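Long-range contact in LYND (Lyngbya aestuarii, PDB 4V1T), which is a YcaO-family cyclodehydratase that probably uses ATP and magnesium to cyclise cysteine residues of a peptide onto the preceding backbone carbonyl, giving thiazolines: residues Q544-L549 against V730-P735. Residues are numbered along the deposited sequence; the frame is centred on the assembly and turned at random.
Sequences QGFMEL and VKVTVP. With MG (magnesium ion), chain O.
Within the YcaO domain, helix segment 544-549 packs on strand segment 730-733 of an antiparallel sheet, their axes 7.6 Å apart and crossing at 42°. Leu549 carries the most intimate part: its CD1 presses on Val734 CG2 at 3.4 Å, short for two methyl carbons, and lies 3.4 Å from the backbone O of Val732. One helical turn back, Gly545 faces the strand with bare backbone, so Val732 CG2 can rest 4.0 Å from Gly545 CA; a CB there would clash with that methyl. Phe546, with CG anti to its backbone N (chi1 -168°), brings CE2 obliquely to Val734 CG2 at 4.0 Å, while Cys704 and Ala708 of helix 697-710 also touch its side chain. An alanine at Leu549 would probably loosen the seat of Val734, since the methyl packed against Val732 and Val734 would be gone. Farther out, backbone hydrogen bonds between Val732 and Gly531 and between Thr733 and Leu716 hold the strand in its sheet. The helix also borders the ADP pocket: Glu548 is extended beyond CG and held through OE1 by the N-H of Gly531, and its OE2 binds magnesium at 2.1 Å, where three waters and two atoms from elsewhere in the structure make up the rest of the coordination.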
ATOM      1  N   GLN B 544       9.079  25.871  -6.788  1.00 52.60           N
ATOM      2  CA  GLN B 544       9.737  24.795  -7.501  1.00 55.89           C
ATOM      3  C   GLN B 544       9.875  25.132  -8.982  1.00 51.92           C
ATOM      4  O   GLN B 544      10.917  24.886  -9.581  1.00 50.50           O
ATOM      5  CB  GLN B 544       8.973  23.482  -7.321  1.00 64.80           C
ATOM      6  CG  GLN B 544       9.667  22.270  -7.924  1.00 77.42           C
ATOM      7  CD  GLN B 544      10.998  21.976  -7.266  1.00 98.00           C
ATOM      8  OE1 GLN B 544      11.060  21.692  -6.066  1.00 91.33           O
ATOM      9  NE2 GLN B 544      12.081  22.050  -8.051  1.00114.86           N
ATOM     10  N   GLY B 545       8.820  25.698  -9.562  1.00 50.57           N
ATOM     11  CA  GLY B 545       8.825  26.067 -10.969  1.00 61.04           C
ATOM     12  C   GLY B 545       9.918  27.068 -11.273  1.00 50.70           C
ATOM     13  O   GLY B 545      10.648  26.927 -12.254  1.00 51.56           O
ATOM     14  N   PHE B 546      10.031  28.075 -10.414  1.00 45.74           N
ATOM     15  CA  PHE B 546      11.068  29.100 -10.543  1.00 41.13           C
ATOM     16  C   PHE B 546      12.460  28.463 -10.497  1.00 48.63           C
ATOM     17  O   PHE B 546      13.308  28.734 -11.341  1.00 38.95           O
ATOM     18  CB  PHE B 546      10.934  30.156  -9.426  1.00 40.60           C
ATOM     19  CG  PHE B 546      11.771  31.383  -9.653  1.00 47.14           C
ATOM     20  CD1 PHE B 546      13.104  31.406  -9.288  1.00 45.66           C
ATOM     21  CD2 PHE B 546      11.227  32.502 -10.258  1.00 55.03           C
ATOM     22  CE1 PHE B 546      13.879  32.526  -9.520  1.00 45.15           C
ATOM     23  CE2 PHE B 546      11.994  33.627 -10.487  1.00 61.46           C
ATOM     24  CZ  PHE B 546      13.323  33.640 -10.116  1.00 51.06           C
ATOM     25  N   MET B 547      12.688  27.607  -9.510  1.00 39.05           N
ATOM     26  CA  MET B 547      13.978  26.951  -9.358  1.00 39.75           C
ATOM     27  C   MET B 547      14.298  26.096 -10.575  1.00 48.06           C
ATOM     28  O   MET B 547      15.465  25.950 -10.953  1.00 45.23           O
ATOM     29  CB  MET B 547      13.998  26.075  -8.095  1.00 46.00           C
ATOM     30  CG  MET B 547      14.057  26.871  -6.810  1.00 50.62           C
ATOM     31  SD  MET B 547      15.490  27.960  -6.771  1.00 51.45           S
ATOM     32  CE  MET B 547      14.853  29.261  -5.736  1.00 52.95           C
ATOM     33  N   GLU B 548      13.268  25.525 -11.193  1.00 49.06           N
ATOM     34  CA  GLU B 548      13.488  24.781 -12.415  1.00 45.96           C
ATOM     35  C   GLU B 548      14.048  25.728 -13.477  1.00 50.92           C
ATOM     36  O   GLU B 548      15.035  25.415 -14.114  1.00 44.81           O
ATOM     37  CB  GLU B 548      12.209  24.116 -12.910  1.00 58.08           C
ATOM     38  CG  GLU B 548      12.446  23.176 -14.086  1.00 48.35           C
ATOM     39  CD  GLU B 548      11.329  22.176 -14.248  1.00 42.90           C
ATOM     40  OE1 GLU B 548      10.301  22.522 -14.856  1.00 43.54           O
ATOM     41  OE2 GLU B 548      11.475  21.047 -13.745  1.00 39.88           O
ATOM     42  N   LEU B 549      13.445  26.899 -13.629  1.00 49.31           N
ATOM     43  CA  LEU B 549      13.921  27.873 -14.616  1.00 46.47           C
ATOM     44  C   LEU B 549      15.404  28.252 -14.434  1.00 45.45           C
ATOM     45  O   LEU B 549      16.151  28.299 -15.411  1.00 40.24           O
ATOM     46  CB  LEU B 549      13.059  29.132 -14.569  1.00 42.77           C
ATOM     47  CG  LEU B 549      11.586  28.992 -14.977  1.00 41.31           C
ATOM     48  CD1 LEU B 549      10.948  30.367 -15.058  1.00 45.48           C
ATOM     49  CD2 LEU B 549      11.413  28.272 -16.308  1.00 44.90           C
ATOM     50  N   VAL B 730       1.322  24.651 -11.644  1.00 44.70           N
ATOM     51  CA  VAL B 730       1.556  25.934 -12.313  1.00 48.32           C
ATOM     52  C   VAL B 730       2.624  25.824 -13.385  1.00 46.72           C
ATOM     53  O   VAL B 730       3.398  24.869 -13.412  1.00 46.99           O
ATOM     54  CB  VAL B 730       2.017  27.018 -11.333  1.00 41.81           C
ATOM     55  CG1 VAL B 730       0.965  27.269 -10.260  1.00 46.36           C
ATOM     56  CG2 VAL B 730       3.343  26.620 -10.703  1.00 42.92           C
ATOM     57  N   LYS B 731       2.658  26.816 -14.263  1.00 39.33           N
ATOM     58  CA  LYS B 731       3.810  27.026 -15.123  1.00 44.50           C
ATOM     59  C   LYS B 731       4.337  28.414 -14.834  1.00 41.80           C
ATOM     60  O   LYS B 731       3.618  29.396 -14.994  1.00 43.05           O
ATOM     61  CB  LYS B 731       3.458  26.874 -16.605  1.00 47.20           C
ATOM     62  CG  LYS B 731       4.623  27.179 -17.544  1.00 45.60           C
ATOM     63  CD  LYS B 731       4.302  26.839 -18.993  1.00 37.12           C
ATOM     64  CE  LYS B 731       5.543  26.920 -19.883  1.00 43.27           C
ATOM     65  NZ  LYS B 731       6.459  25.756 -19.678  1.00 46.38           N
ATOM     66  N   VAL B 732       5.585  28.477 -14.373  1.00 50.84           N
ATOM     67  CA  VAL B 732       6.266  29.738 -14.143  1.00 43.84           C
ATOM     68  C   VAL B 732       7.104  30.096 -15.367  1.00 47.00           C
ATOM     69  O   VAL B 732       7.856  29.259 -15.866  1.00 45.14           O
ATOM     70  CB  VAL B 732       7.175  29.663 -12.918  1.00 46.19           C
ATOM     71  CG1 VAL B 732       7.748  31.027 -12.604  1.00 50.95           C
ATOM     72  CG2 VAL B 732       6.402  29.108 -11.721  1.00 38.92           C
ATOM     73  N   THR B 733       6.973  31.340 -15.824  1.00 45.68           N
ATOM     74  CA  THR B 733       7.694  31.822 -16.990  1.00 46.30           C
ATOM     75  C   THR B 733       8.430  33.107 -16.676  1.00 48.73           C
ATOM     76  O   THR B 733       7.820  34.074 -16.234  1.00 46.67           O
ATOM     77  CB  THR B 733       6.740  32.069 -18.174  1.00 54.62           C
ATOM     78  OG1 THR B 733       6.207  30.813 -18.602  1.00 54.40           O
ATOM     79  CG2 THR B 733       7.476  32.725 -19.357  1.00 57.67           C
ATOM     80  N   VAL B 734       9.741  33.105 -16.926  1.00 47.98           N
ATOM     81  CA  VAL B 734      10.579  34.284 -16.761  1.00 48.84           C
ATOM     82  C   VAL B 734      11.240  34.605 -18.101  1.00 44.20           C
ATOM     83  O   VAL B 734      12.311  34.086 -18.409  1.00 47.74           O
ATOM     84  CB  VAL B 734      11.644  34.084 -15.669  1.00 42.56           C
ATOM     85  CG1 VAL B 734      12.467  35.345 -15.496  1.00 49.23           C
ATOM     86  CG2 VAL B 734      10.990  33.730 -14.335  1.00 41.09           C
ATOM     87  N   PRO B 735      10.597  35.451 -18.915  1.00 51.79           N
ATOM     88  CA  PRO B 735      11.101  35.730 -20.265  1.00 58.57           C
ATOM     89  C   PRO B 735      12.552  36.194 -20.279  1.00 41.64           C
ATOM     90  O   PRO B 735      12.901  37.126 -19.567  1.00 46.98           O
ATOM     91  CB  PRO B 735      10.175  36.844 -20.753  1.00 60.67           C
ATOM     92  CG  PRO B 735       8.906  36.621 -20.003  1.00 62.54           C
ATOM     93  CD  PRO B 735       9.338  36.169 -18.645  1.00 57.49           C
TER
HETATM   94 MG    MG O1778      10.155  19.376 -13.599  1.00 42.65          MG
HETATM   95  O   HOH W   1       8.752  17.841 -13.205  1.00 44.94           O
HETATM   96  O   HOH W   2       9.045  20.571 -12.247  1.00 45.86           O
HETATM   97  O   HOH W   3       8.572  20.117 -14.781  1.00 40.31           O